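Local atomic coordinates of CG8862 (Drosophila melanogaster, PDB entry 3ISM), a protein that probably cleaves DNA and RNA as a magnesium-dependent mitochondrial endonuclease and is caught here in complex with its protein inhibitor EndoGI. Residues Y43-R48 with I81-S87; H101-A105 with E117-L121; M205-P211 with F224-P228. Where two conformers were deposited one is given. Residue numbers count along the deposited sequence, not the author numbering.

Contact 1: residues Y43-R48 with I81-S87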
ATOM      1  N   TYR B  43       1.668  -3.535 -12.582  1.00 29.50           N
ATOM      2  CA  TYR B  43       2.863  -3.071 -11.872  1.00 29.60           C
ATOM      3  C   TYR B  43       2.503  -2.065 -10.782  1.00 29.73           C
ATOM      4  O   TYR B  43       1.739  -1.113 -11.024  1.00 29.26           O
ATOM      5  CB  TYR B  43       3.860  -2.423 -12.837  1.00 28.70           C
ATOM      6  CG  TYR B  43       5.217  -2.160 -12.218  1.00 28.49           C
ATOM      7  CD1 TYR B  43       6.030  -3.223 -11.792  1.00 27.07           C
ATOM      8  CD2 TYR B  43       5.686  -0.856 -12.038  1.00 26.47           C
ATOM      9  CE1 TYR B  43       7.289  -2.981 -11.217  1.00 26.24           C
ATOM     10  CE2 TYR B  43       6.939  -0.602 -11.462  1.00 23.93           C
ATOM     11  CZ  TYR B  43       7.734  -1.678 -11.062  1.00 26.92           C
ATOM     12  OH  TYR B  43       8.980  -1.452 -10.519  1.00 28.03           O
ATOM     13  N   ASP B  44       3.058  -2.278  -9.597  1.00 29.84           N
ATOM     14  CA  ASP B  44       2.841  -1.371  -8.468  1.00 31.16           C
ATOM     15  C   ASP B  44       4.012  -0.382  -8.433  1.00 31.15           C
ATOM     16  O   ASP B  44       5.088  -0.711  -7.933  1.00 31.66           O
ATOM     17  CB  ASP B  44       2.748  -2.183  -7.171  1.00 31.52           C
ATOM     18  CG  ASP B  44       2.424  -1.334  -5.951  1.00 33.91           C
ATOM     19  OD1 ASP B  44       2.433  -0.093  -6.062  1.00 35.16           O
ATOM     20  OD2 ASP B  44       2.140  -1.919  -4.876  1.00 34.14           O
ATOM     21  N   ARG B  45       3.801   0.806  -9.007  1.00 30.67           N
ATOM     22  CA  ARG B  45       4.842   1.840  -9.094  1.00 31.05           C
ATOM     23  C   ARG B  45       5.356   2.349  -7.740  1.00 31.37           C
ATOM     24  O   ARG B  45       6.507   2.757  -7.636  1.00 30.82           O
ATOM     25  CB  ARG B  45       4.376   3.017  -9.942  1.00 30.23           C
ATOM     26  CG  ARG B  45       4.271   2.675 -11.425  1.00 29.78           C
ATOM     27  CD  ARG B  45       3.720   3.844 -12.225  1.00 29.42           C
ATOM     28  NE  ARG B  45       2.332   4.151 -11.881  1.00 31.79           N
ATOM     29  CZ  ARG B  45       1.698   5.266 -12.260  1.00 31.59           C
ATOM     30  NH1 ARG B  45       2.332   6.189 -12.974  1.00 31.03           N
ATOM     31  NH2 ARG B  45       0.429   5.453 -11.931  1.00 30.42           N
ATOM     32  N   ARG B  46       4.488   2.323  -6.734  1.00 31.42           N
ATOM     33  CA  ARG B  46       4.812   2.750  -5.388  1.00 32.26           C
ATOM     34  C   ARG B  46       5.764   1.764  -4.710  1.00 32.64           C
ATOM     35  O   ARG B  46       6.689   2.163  -3.995  1.00 33.29           O
ATOM     36  CB  ARG B  46       3.523   2.819  -4.571  1.00 32.88           C
ATOM     37  CG  ARG B  46       3.753   3.343  -3.150  1.00 34.68           C
ATOM     38  CD  ARG B  46       2.486   3.844  -2.524  1.00 37.79           C
ATOM     39  NE  ARG B  46       1.543   2.780  -2.170  1.00 39.69           N
ATOM     40  CZ  ARG B  46       1.684   1.968  -1.115  1.00 43.90           C
ATOM     41  NH1 ARG B  46       2.720   2.069  -0.291  1.00 43.69           N
ATOM     42  NH2 ARG B  46       0.778   1.038  -0.871  1.00 45.21           N
ATOM     43  N   ASN B  47       5.538   0.473  -4.943  1.00 31.81           N
ATOM     44  CA  ASN B  47       6.287  -0.568  -4.251  1.00 31.27           C
ATOM     45  C   ASN B  47       7.420  -1.141  -5.080  1.00 30.66           C
ATOM     46  O   ASN B  47       8.290  -1.839  -4.562  1.00 31.12           O
ATOM     47  CB  ASN B  47       5.328  -1.651  -3.755  1.00 31.17           C
ATOM     48  CG  ASN B  47       4.573  -1.212  -2.485  1.00 32.62           C
ATOM     49  OD1 ASN B  47       5.148  -0.553  -1.621  1.00 33.81           O
ATOM     50  ND2 ASN B  47       3.304  -1.605  -2.361  1.00 32.48           N
ATOM     51  N   ARG B  48       7.422  -0.794  -6.362  1.00 30.34           N
ATOM     52  CA  ARG B  48       8.460  -1.219  -7.316  1.00 30.33           C
ATOM     53  C   ARG B  48       8.481  -2.747  -7.536  1.00 30.06           C
ATOM     54  O   ARG B  48       9.550  -3.325  -7.777  1.00 29.66           O
ATOM     55  CB  ARG B  48       9.848  -0.665  -6.941  1.00 30.36           C
ATOM     56  CG  ARG B  48      10.098   0.824  -7.280  1.00 31.06           C
ATOM     57  CD  ARG B  48       9.319   1.749  -6.389  1.00 33.15           C
ATOM     58  NE  ARG B  48      10.053   2.931  -5.929  1.00 34.17           N
ATOM     59  CZ  ARG B  48       9.512   4.144  -5.809  1.00 33.03           C
ATOM     60  NH1 ARG B  48       8.248   4.350  -6.153  1.00 29.02           N
ATOM     61  NH2 ARG B  48      10.240   5.164  -5.358  1.00 33.83           N
ATOM     62  N   ILE B  81       8.984   1.037 -18.036  1.00 31.72           N
ATOM     63  CA  ILE B  81       8.559   1.687 -16.767  1.00 30.71           C
ATOM     64  C   ILE B  81       9.304   3.028 -16.608  1.00 30.81           C
ATOM     65  O   ILE B  81      10.516   3.104 -16.869  1.00 30.25           O
ATOM     66  CB  ILE B  81       8.867   0.816 -15.499  1.00 30.74           C
ATOM     67  CG1 ILE B  81       8.370  -0.641 -15.639  1.00 30.48           C
ATOM     68  CG2 ILE B  81       8.310   1.461 -14.230  1.00 29.26           C
ATOM     69  CD1 ILE B  81       6.884  -0.787 -15.690  1.00 30.54           C
ATOM     70  N   HIS B  82       8.586   4.074 -16.191  1.00 30.21           N
ATOM     71  CA  HIS B  82       9.188   5.395 -15.939  1.00 30.33           C
ATOM     72  C   HIS B  82      10.364   5.215 -14.953  1.00 30.02           C
ATOM     73  O   HIS B  82      10.242   4.456 -13.992  1.00 29.60           O
ATOM     74  CB  HIS B  82       8.108   6.361 -15.383  1.00 29.94           C
ATOM     75  CG  HIS B  82       8.563   7.786 -15.227  1.00 30.64           C
ATOM     76  ND1 HIS B  82       9.390   8.201 -14.202  1.00 29.55           N
ATOM     77  CD2 HIS B  82       8.292   8.895 -15.960  1.00 31.19           C
ATOM     78  CE1 HIS B  82       9.629   9.496 -14.325  1.00 31.33           C
ATOM     79  NE2 HIS B  82       8.972   9.943 -15.380  1.00 31.68           N
ATOM     80  N   PRO B  83      11.511   5.881 -15.208  1.00 29.89           N
ATOM     81  CA  PRO B  83      12.707   5.734 -14.354  1.00 30.36           C
ATOM     82  C   PRO B  83      12.487   5.897 -12.838  1.00 30.54           C
ATOM     83  O   PRO B  83      13.203   5.259 -12.052  1.00 30.60           O
ATOM     84  CB  PRO B  83      13.665   6.799 -14.895  1.00 30.67           C
ATOM     85  CG  PRO B  83      13.279   6.923 -16.340  1.00 30.42           C
ATOM     86  CD  PRO B  83      11.770   6.777 -16.351  1.00 30.40           C
ATOM     87  N   PHE B  84      11.486   6.682 -12.432  1.00 30.05           N
ATOM     88  CA  PHE B  84      11.208   6.911 -11.003  1.00 29.75           C
ATOM     89  C   PHE B  84      10.750   5.644 -10.333  1.00 29.69           C
ATOM     90  O   PHE B  84      10.918   5.485  -9.134  1.00 28.88           O
ATOM     91  CB  PHE B  84      10.083   7.944 -10.807  1.00 30.33           C
ATOM     92  CG  PHE B  84      10.496   9.378 -11.047  1.00 30.66           C
ATOM     93  CD1 PHE B  84      11.760   9.703 -11.542  1.00 32.39           C
ATOM     94  CD2 PHE B  84       9.581  10.399 -10.829  1.00 31.61           C
ATOM     95  CE1 PHE B  84      12.116  11.044 -11.782  1.00 33.23           C
ATOM     96  CE2 PHE B  84       9.905  11.714 -11.064  1.00 31.90           C
ATOM     97  CZ  PHE B  84      11.180  12.051 -11.540  1.00 33.04           C
ATOM     98  N   PHE B  85      10.143   4.736 -11.101  1.00 29.66           N
ATOM     99  CA  PHE B  85       9.462   3.583 -10.481  1.00 29.20           C
ATOM    100  C   PHE B  85      10.068   2.225 -10.832  1.00 29.22           C
ATOM    101  O   PHE B  85       9.471   1.193 -10.528  1.00 28.37           O
ATOM    102  CB  PHE B  85       7.968   3.593 -10.829  1.00 28.76           C
ATOM    103  CG  PHE B  85       7.347   4.963 -10.777  1.00 28.08           C
ATOM    104  CD1 PHE B  85       7.334   5.696  -9.588  1.00 26.00           C
ATOM    105  CD2 PHE B  85       6.783   5.521 -11.918  1.00 28.54           C
ATOM    106  CE1 PHE B  85       6.778   6.978  -9.544  1.00 26.88           C
ATOM    107  CE2 PHE B  85       6.212   6.805 -11.881  1.00 28.86           C
ATOM    108  CZ  PHE B  85       6.212   7.530 -10.697  1.00 26.68           C
ATOM    109  N   ARG B  86      11.244   2.238 -11.461  1.00 29.69           N
ATOM    110  CA  ARG B  86      11.944   1.004 -11.841  1.00 30.70           C
ATOM    111  C   ARG B  86      12.765   0.430 -10.712  1.00 31.16           C
ATOM    112  O   ARG B  86      13.566   1.145 -10.113  1.00 32.48           O
ATOM    113  CB  ARG B  86      12.941   1.284 -12.932  1.00 30.51           C
ATOM    114  CG  ARG B  86      12.419   1.193 -14.307  1.00 31.01           C
ATOM    115  CD  ARG B  86      13.494   1.641 -15.271  1.00 29.17           C
ATOM    116  NE  ARG B  86      12.902   2.446 -16.328  1.00 27.45           N
ATOM    117  CZ  ARG B  86      13.591   3.079 -17.263  1.00 28.55           C
ATOM    118  NH1 ARG B  86      14.914   2.998 -17.289  1.00 26.53           N
ATOM    119  NH2 ARG B  86      12.938   3.776 -18.183  1.00 30.76           N
ATOM    120  N   SER B  87      12.616  -0.859 -10.445  1.00 30.61           N
ATOM    121  CA  SER B  87      13.637  -1.547  -9.661  1.00 29.89           C
ATOM    122  C   SER B  87      14.872  -1.814 -10.531  1.00 29.41           C
ATOM    123  O   SER B  87      14.773  -1.982 -11.769  1.00 29.00           O
ATOM    124  CB  SER B  87      13.112  -2.842  -9.042  1.00 29.60           C
ATOM    125  OG  SER B  87      12.548  -3.690 -10.030  1.00 31.07           O
TER
HETATM  126  O   HOH W   1      10.977  -2.759 -11.970  1.00 16.77           O
HETATM  127  O   HOH W   2      11.175  -5.411  -8.314  1.00 17.18           O
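The tip of a β-hairpin, the connection between strands 40-44 and 49-57, rests against the irregular loop 81-87 that precedes helix 89-92. D44 shapes the turn: D44 OD1 accepts weak hydrogen bonds from R46 N (3.2 Å) and N47 N (3.3 Å), D44 OD2 takes N47 ND2 (2.8 Å), and the chain then passes through a left-handed conformation at R48. One direct hydrogen bond joins the segments, from Y43 OH to F85 O (2.7 Å). Water adds to it: water 1 donates to Y43 OH (2.8 Å) and accepts from S87 N (2.9 Å), while water 2 lies between R48 O (2.7 Å) and S87 OG (2.8 Å). Packing centres on F85, which loses more surface to the other segment than any other residue of the contact: R45 CB sits over its face in a CH-pi contact, 4.1 Å from the centroid, and R48 NH1 lies at its edge, 3.8 Å from F85 CD1. I81 CD1 makes a second CH-pi contact over the Y43 ring (4.2 Å to the centroid). R45 and R48 also reach the subunit interface, R45 NH2 hydrogen-bonding to P28 O and R48 NH2 to R233 O of the second copy of the protein. Within the turn, R48 NH1 donates a hydrogen bond to R45 O (2.8 Å); R48 CG lies 3.3 Å from F85 O.

Contact 2: residues H101-A105 with E117-L121; sequences HMAAA and ETFYL
T118, H101 and F119, in falling order of buried area, hold together two buried loops, one before and one after helix 112-116 in the chain. Residue H101 is extended (phi/psi -57/132), M102 kinks the chain (-80/-59), A103 and A104 are extended again, and A105 starts a 3-10 turn. In the other segment E117, T118 and F119 have helix-like torsions drifting to -91/4, after which Y120 (-65/135) turns extended. The closest CA pair is A105 with T118, 5.7 Å apart. T118 adopts the p rotamer with its CA-to-CB bond toward the first loop: CB lies 3.5 Å from A103 O, and OG1 lies 3.4 Å from A105 CA and 3.5 Å from A105 CB, while OG1 is hydrogen-bonded to C115 O. H101 (chi1 m, chi2 83°) places CD2 3.1 Å from T118 O. H101 ends strand 98-101 of the ββα-metal (His-Me finger) motif, as the histidine of the family's DRGH sequence, and is the predicted proton acceptor; its side chain lies about 4 Å from a bound magnesium ion. F119 (chi1 m, chi2 -102°) brings its ring back toward this histidine in a T-shaped stack: the imidazole edge meets the phenyl face, centroids 4.5 Å apart, planes at 85°, H101 NE2 3.6 Å from F119 CE2. The same F119 CE2 packs 3.6 Å from A105 CB. N123 ties the loops polarly, its ND2 donating to both A103 O and T118 O, while A104 packs on E141 and R145 of helix 136-146.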
ATOM      1  N   HIS B 101      10.900 -14.286  -9.223  1.00 28.39           N
ATOM      2  CA  HIS B 101       9.904 -14.246 -10.291  1.00 28.36           C
ATOM      3  C   HIS B 101       8.493 -14.334  -9.705  1.00 28.40           C
ATOM      4  O   HIS B 101       8.214 -15.227  -8.886  1.00 27.90           O
ATOM      5  CB  HIS B 101      10.042 -15.454 -11.212  1.00 28.21           C
ATOM      6  CG  HIS B 101      11.207 -15.411 -12.143  1.00 28.74           C
ATOM      7  ND1 HIS B 101      12.483 -15.782 -11.766  1.00 29.68           N
ATOM      8  CD2 HIS B 101      11.273 -15.120 -13.464  1.00 28.06           C
ATOM      9  CE1 HIS B 101      13.291 -15.680 -12.808  1.00 27.20           C
ATOM     10  NE2 HIS B 101      12.580 -15.284 -13.851  1.00 26.73           N
ATOM     11  N   MET B 102       7.605 -13.446 -10.147  1.00 27.75           N
ATOM     12  CA  MET B 102       6.174 -13.676  -9.960  1.00 27.94           C
ATOM     13  C   MET B 102       5.644 -14.659 -11.022  1.00 27.52           C
ATOM     14  O   MET B 102       5.108 -15.704 -10.680  1.00 27.34           O
ATOM     15  CB  MET B 102       5.385 -12.352  -9.924  1.00 28.12           C
ATOM     16  CG  MET B 102       5.763 -11.407  -8.776  1.00 26.95           C
ATOM     17  SD  MET B 102       5.443 -12.029  -7.095  1.00 28.67           S
ATOM     18  CE  MET B 102       7.046 -12.787  -6.704  1.00 27.73           C
ATOM     19  N   ALA B 103       5.792 -14.325 -12.300  1.00 27.82           N
ATOM     20  CA  ALA B 103       5.563 -15.276 -13.378  1.00 27.79           C
ATOM     21  C   ALA B 103       6.869 -16.046 -13.566  1.00 28.47           C
ATOM     22  O   ALA B 103       7.861 -15.474 -14.046  1.00 28.46           O
ATOM     23  CB  ALA B 103       5.193 -14.550 -14.679  1.00 28.43           C
ATOM     24  N   ALA B 104       6.873 -17.319 -13.168  1.00 28.23           N
ATOM     25  CA  ALA B 104       8.086 -18.154 -13.189  1.00 28.55           C
ATOM     26  C   ALA B 104       8.569 -18.451 -14.604  1.00 28.75           C
ATOM     27  O   ALA B 104       7.771 -18.634 -15.529  1.00 28.84           O
ATOM     28  CB  ALA B 104       7.857 -19.466 -12.426  1.00 28.72           C
ATOM     29  N   ALA B 105       9.886 -18.493 -14.763  1.00 28.53           N
ATOM     30  CA  ALA B 105      10.504 -18.724 -16.064  1.00 28.61           C
ATOM     31  C   ALA B 105      10.105 -20.083 -16.659  1.00 28.76           C
ATOM     32  O   ALA B 105       9.975 -20.228 -17.884  1.00 28.48           O
ATOM     33  CB  ALA B 105      12.003 -18.617 -15.929  1.00 28.45           C
ATOM     34  N   GLU B 117      11.344 -12.752 -21.263  1.00 30.42           N
ATOM     35  CA  GLU B 117      10.487 -11.701 -20.729  1.00 30.84           C
ATOM     36  C   GLU B 117      10.134 -11.851 -19.234  1.00 30.29           C
ATOM     37  O   GLU B 117       9.722 -10.877 -18.597  1.00 30.80           O
ATOM     38  CB  GLU B 117       9.214 -11.570 -21.576  1.00 30.71           C
ATOM     39  CG  GLU B 117       9.408 -10.969 -22.984  1.00 31.71           C
ATOM     40  CD  GLU B 117       8.224 -11.279 -23.907  1.00 32.98           C
ATOM     41  OE1 GLU B 117       7.177 -11.738 -23.398  1.00 36.26           O
ATOM     42  OE2 GLU B 117       8.335 -11.091 -25.140  1.00 35.97           O
ATOM     43  N   THR B 118      10.278 -13.046 -18.662  1.00 29.60           N
ATOM     44  CA  THR B 118      10.053 -13.200 -17.217  1.00 28.91           C
ATOM     45  C   THR B 118      11.224 -12.647 -16.402  1.00 28.70           C
ATOM     46  O   THR B 118      11.125 -12.496 -15.186  1.00 29.24           O
ATOM     47  CB  THR B 118       9.797 -14.673 -16.802  1.00 29.01           C
ATOM     48  OG1 THR B 118      10.994 -15.449 -16.987  1.00 28.79           O
ATOM     49  CG2 THR B 118       8.672 -15.280 -17.640  1.00 28.78           C
ATOM     50  N   PHE B 119      12.331 -12.325 -17.064  1.00 28.32           N
ATOM     51  CA  PHE B 119      13.494 -11.789 -16.347  1.00 27.92           C
ATOM     52  C   PHE B 119      13.563 -10.256 -16.209  1.00 27.70           C
ATOM     53  O   PHE B 119      14.533  -9.722 -15.661  1.00 27.01           O
ATOM     54  CB  PHE B 119      14.793 -12.374 -16.906  1.00 27.89           C
ATOM     55  CG  PHE B 119      15.047 -13.796 -16.471  1.00 28.44           C
ATOM     56  CD1 PHE B 119      15.953 -14.071 -15.451  1.00 28.36           C
ATOM     57  CD2 PHE B 119      14.370 -14.859 -17.071  1.00 28.22           C
ATOM     58  CE1 PHE B 119      16.189 -15.384 -15.042  1.00 28.41           C
ATOM     59  CE2 PHE B 119      14.606 -16.185 -16.669  1.00 29.52           C
ATOM     60  CZ  PHE B 119      15.518 -16.446 -15.652  1.00 27.88           C
ATOM     61  N   TYR B 120      12.529  -9.550 -16.675  1.00 27.78           N
ATOM     62  CA  TYR B 120      12.439  -8.120 -16.399  1.00 27.32           C
ATOM     63  C   TYR B 120      12.259  -7.938 -14.908  1.00 27.35           C
ATOM     64  O   TYR B 120      11.451  -8.646 -14.289  1.00 26.70           O
ATOM     65  CB  TYR B 120      11.277  -7.461 -17.138  1.00 27.98           C
ATOM     66  CG  TYR B 120      11.532  -7.249 -18.603  1.00 29.38           C
ATOM     67  CD1 TYR B 120      12.503  -6.355 -19.036  1.00 29.97           C
ATOM     68  CD2 TYR B 120      10.797  -7.948 -19.563  1.00 30.39           C
ATOM     69  CE1 TYR B 120      12.747  -6.162 -20.398  1.00 31.49           C
ATOM     70  CE2 TYR B 120      11.022  -7.757 -20.921  1.00 30.78           C
ATOM     71  CZ  TYR B 120      11.996  -6.859 -21.329  1.00 31.48           C
ATOM     72  OH  TYR B 120      12.231  -6.668 -22.677  1.00 31.70           O
ATOM     73  N   LEU B 121      13.002  -6.993 -14.333  1.00 26.71           N
ATOM     74  CA  LEU B 121      12.884  -6.689 -12.913  1.00 27.46           C
ATOM     75  C   LEU B 121      11.487  -6.226 -12.480  1.00 27.82           C
ATOM     76  O   LEU B 121      11.180  -6.241 -11.292  1.00 27.96           O
ATOM     77  CB  LEU B 121      13.929  -5.655 -12.488  1.00 27.63           C
ATOM     78  CG  LEU B 121      15.353  -6.209 -12.551  1.00 28.74           C
ATOM     79  CD1 LEU B 121      16.363  -5.079 -12.460  1.00 27.74           C
ATOM     80  CD2 LEU B 121      15.573  -7.250 -11.443  1.00 29.03           C
TER

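Contact 3: residues M205-P211 with F224-P228; sequences MESYVMP and FQVPP
S207 and V226 are linked twice: V226 N donates to S207 O (3.1 Å), and S207 OG, in the p rotamer, donates to V226 O (2.6 Å). With V209 N to F224 O (2.9 Å), these bonds frame a single antiparallel β-bridge, Y208 with Q225 as the non-hydrogen-bonded pair, CA atoms 4.4 Å apart. Residues 205-211, part of strand 203-211 of the large mixed sheet, are extended; segment 224-228 pairs with the side of this strand away from strand 189-197, further along it than the pairing of M205 with T250, then turns off to helix 228-235, with P227 at the N-cap. CA-H...O contacts accompany the bridge, Q225 CA to S207 O (3.4 Å) and Y208 CA to F224 O (3.3 Å). M210 (chi1 m, chi2 t) packs over one face of the F224 ring (chi1 m), its CG 4.0 Å from the centroid in a CH-pi contact, and SD, obliquely placed at 4.8 Å, makes a Met-aromatic contact. P211 CD reaches F224 CE1 (3.6 Å), and V209 CB meets V226 CG2 (3.7 Å). Farthest back along the strand, M205 SD touches P228 CG at 3.8 Å.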
ATOM      1  N   MET B 205     -10.939 -24.626  -8.135  1.00 29.39           N
ATOM      2  CA  MET B 205     -10.058 -23.556  -7.641  1.00 29.63           C
ATOM      3  C   MET B 205      -9.145 -23.997  -6.498  1.00 28.60           C
ATOM      4  O   MET B 205      -9.557 -24.752  -5.623  1.00 28.46           O
ATOM      5  CB  MET B 205     -10.883 -22.349  -7.209  1.00 28.82           C
ATOM      6  CG  MET B 205     -10.060 -21.199  -6.676  1.00 30.95           C
ATOM      7  SD  MET B 205     -11.069 -19.783  -6.296  1.00 32.06           S
ATOM      8  CE  MET B 205     -11.363 -19.105  -7.924  1.00 30.73           C
ATOM      9  N   GLU B 206      -7.907 -23.520  -6.523  1.00 28.05           N
ATOM     10  CA  GLU B 206      -6.980 -23.660  -5.400  1.00 28.58           C
ATOM     11  C   GLU B 206      -6.424 -22.282  -5.070  1.00 28.28           C
ATOM     12  O   GLU B 206      -6.238 -21.457  -5.954  1.00 27.63           O
ATOM     13  CB  GLU B 206      -5.808 -24.607  -5.751  1.00 28.21           C
ATOM     14  CG  GLU B 206      -6.210 -26.033  -6.070  1.00 29.52           C
ATOM     15  CD  GLU B 206      -5.025 -26.979  -6.247  1.00 29.79           C
ATOM     16  OE1 GLU B 206      -3.852 -26.559  -6.107  1.00 32.09           O
ATOM     17  OE2 GLU B 206      -5.273 -28.157  -6.544  1.00 30.10           O
ATOM     18  N   SER B 207      -6.167 -22.023  -3.792  1.00 28.99           N
ATOM     19  CA  SER B 207      -5.498 -20.779  -3.419  1.00 29.25           C
ATOM     20  C   SER B 207      -4.612 -20.962  -2.202  1.00 28.78           C
ATOM     21  O   SER B 207      -5.000 -21.620  -1.230  1.00 28.59           O
ATOM     22  CB  SER B 207      -6.499 -19.634  -3.203  1.00 29.37           C
ATOM     23  OG  SER B 207      -7.502 -19.998  -2.289  1.00 31.35           O
ATOM     24  N   TYR B 208      -3.427 -20.358  -2.275  1.00 28.93           N
ATOM     25  CA  TYR B 208      -2.370 -20.530  -1.288  1.00 28.74           C
ATOM     26  C   TYR B 208      -1.852 -19.160  -0.886  1.00 29.13           C
ATOM     27  O   TYR B 208      -1.806 -18.254  -1.710  1.00 29.04           O
ATOM     28  CB  TYR B 208      -1.201 -21.320  -1.885  1.00 28.44           C
ATOM     29  CG  TYR B 208      -1.562 -22.695  -2.386  1.00 28.51           C
ATOM     30  CD1 TYR B 208      -1.308 -23.823  -1.612  1.00 27.92           C
ATOM     31  CD2 TYR B 208      -2.151 -22.870  -3.643  1.00 28.29           C
ATOM     32  CE1 TYR B 208      -1.640 -25.086  -2.068  1.00 28.89           C
ATOM     33  CE2 TYR B 208      -2.488 -24.123  -4.104  1.00 27.57           C
ATOM     34  CZ  TYR B 208      -2.225 -25.225  -3.318  1.00 28.32           C
ATOM     35  OH  TYR B 208      -2.576 -26.462  -3.767  1.00 27.60           O
ATOM     36  N   VAL B 209      -1.464 -19.025   0.381  1.00 28.89           N
ATOM     37  CA  VAL B 209      -0.731 -17.853   0.860  1.00 28.93           C
ATOM     38  C   VAL B 209       0.490 -18.367   1.631  1.00 28.99           C
ATOM     39  O   VAL B 209       0.349 -19.121   2.600  1.00 27.92           O
ATOM     40  CB  VAL B 209      -1.613 -16.961   1.766  1.00 29.08           C
ATOM     41  CG1 VAL B 209      -0.768 -15.969   2.594  1.00 28.89           C
ATOM     42  CG2 VAL B 209      -2.655 -16.223   0.932  1.00 28.48           C
ATOM     43  N   MET B 210       1.688 -17.978   1.194  1.00 28.66           N
ATOM     44  CA  MET B 210       2.900 -18.435   1.885  1.00 28.97           C
ATOM     45  C   MET B 210       3.676 -17.234   2.378  1.00 28.34           C
ATOM     46  O   MET B 210       3.776 -16.260   1.663  1.00 28.84           O
ATOM     47  CB  MET B 210       3.767 -19.285   0.956  1.00 28.66           C
ATOM     48  CG  MET B 210       3.084 -20.564   0.474  1.00 28.75           C
ATOM     49  SD  MET B 210       4.074 -21.467  -0.730  1.00 30.74           S
ATOM     50  CE  MET B 210       5.520 -21.910   0.210  1.00 28.23           C
ATOM     51  N   PRO B 211       4.217 -17.301   3.607  1.00 28.25           N
ATOM     52  CA  PRO B 211       4.949 -16.155   4.134  1.00 28.10           C
ATOM     53  C   PRO B 211       6.324 -16.042   3.465  1.00 28.43           C
ATOM     54  O   PRO B 211       6.953 -17.061   3.139  1.00 28.10           O
ATOM     55  CB  PRO B 211       5.070 -16.478   5.630  1.00 27.73           C
ATOM     56  CG  PRO B 211       5.119 -18.009   5.671  1.00 27.90           C
ATOM     57  CD  PRO B 211       4.200 -18.445   4.549  1.00 28.06           C
ATOM     58  N   PHE B 224      -0.593 -24.388   3.398  1.00 30.02           N
ATOM     59  CA  PHE B 224      -0.686 -22.976   3.055  1.00 29.78           C
ATOM     60  C   PHE B 224      -1.963 -22.605   2.307  1.00 29.99           C
ATOM     61  O   PHE B 224      -2.115 -21.476   1.861  1.00 29.80           O
ATOM     62  CB  PHE B 224       0.540 -22.564   2.265  1.00 29.30           C
ATOM     63  CG  PHE B 224       1.805 -22.674   3.045  1.00 28.64           C
ATOM     64  CD1 PHE B 224       2.055 -21.812   4.110  1.00 28.71           C
ATOM     65  CD2 PHE B 224       2.748 -23.640   2.722  1.00 27.58           C
ATOM     66  CE1 PHE B 224       3.229 -21.918   4.842  1.00 30.04           C
ATOM     67  CE2 PHE B 224       3.926 -23.755   3.436  1.00 28.14           C
ATOM     68  CZ  PHE B 224       4.172 -22.896   4.504  1.00 29.88           C
ATOM     69  N   GLN B 225      -2.875 -23.563   2.186  1.00 30.38           N
ATOM     70  CA  GLN B 225      -4.166 -23.331   1.548  1.00 30.80           C
ATOM     71  C   GLN B 225      -5.044 -22.412   2.410  1.00 30.57           C
ATOM     72  O   GLN B 225      -5.127 -22.594   3.618  1.00 30.82           O
ATOM     73  CB  GLN B 225      -4.866 -24.666   1.250  1.00 30.86           C
ATOM     74  CG  GLN B 225      -4.417 -25.307  -0.065  1.00 31.23           C
ATOM     75  CD  GLN B 225      -5.002 -26.701  -0.309  1.00 32.15           C
ATOM     76  OE1 GLN B 225      -5.052 -27.536   0.590  1.00 32.98           O
ATOM     77  NE2 GLN B 225      -5.429 -26.955  -1.549  1.00 35.56           N
ATOM     78  N   VAL B 226      -5.641 -21.409   1.762  1.00 30.09           N
ATOM     79  CA  VAL B 226      -6.467 -20.383   2.400  0.50 30.45           C
ATOM     80  C   VAL B 226      -7.730 -20.174   1.533  1.00 30.34           C
ATOM     81  O   VAL B 226      -7.649 -20.306   0.312  1.00 30.33           O
ATOM     82  CB  VAL B 226      -5.679 -19.021   2.492  0.50 30.38           C
ATOM     83  CG1 VAL B 226      -6.399 -18.035   3.341  0.50 30.27           C
ATOM     84  CG2 VAL B 226      -4.286 -19.214   3.074  0.50 30.12           C
ATOM     85  N   PRO B 227      -8.894 -19.855   2.150  1.00 30.57           N
ATOM     86  CA  PRO B 227     -10.043 -19.469   1.334  1.00 30.76           C
ATOM     87  C   PRO B 227      -9.719 -18.291   0.425  1.00 30.77           C
ATOM     88  O   PRO B 227      -9.134 -17.320   0.886  1.00 31.49           O
ATOM     89  CB  PRO B 227     -11.087 -19.050   2.376  1.00 31.08           C
ATOM     90  CG  PRO B 227     -10.751 -19.873   3.572  1.00 30.97           C
ATOM     91  CD  PRO B 227      -9.249 -19.926   3.588  1.00 30.37           C
ATOM     92  N   PRO B 228     -10.097 -18.376  -0.866  1.00 30.73           N
ATOM     93  CA  PRO B 228      -9.771 -17.328  -1.845  1.00 30.87           C
ATOM     94  C   PRO B 228     -10.250 -15.935  -1.442  1.00 30.86           C
ATOM     95  O   PRO B 228      -9.571 -14.959  -1.742  1.00 31.21           O
ATOM     96  CB  PRO B 228     -10.490 -17.789  -3.116  1.00 30.52           C
ATOM     97  CG  PRO B 228     -11.480 -18.822  -2.667  1.00 30.71           C
ATOM     98  CD  PRO B 228     -10.859 -19.478  -1.477  1.00 30.95           C
TER

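How the contacts relate
The three contacts follow one another along the chain, each closing before the next opens. Contacts 1 and 2, with centres about 15 Å apart, touch directly: S87 OG packs 3.2 Å from L121 O, so loop 81-87, which packs on the hairpin tip, abuts loop 117-121, whose F119 stacks on the predicted catalytic H101. The S87 and H101 side chains are still about 12 Å apart. Contact 3 lies across the chain's centre from both, its centre about 27 Å from that of contact 1 and 21 Å from that of contact 2, but it reaches the same large sheet as contact 1. Its M210 side chain is about 11 Å from the magnesium ion and 8 Å from the side chain of E141, a magnesium-binding residue, against which contact 2 places A104.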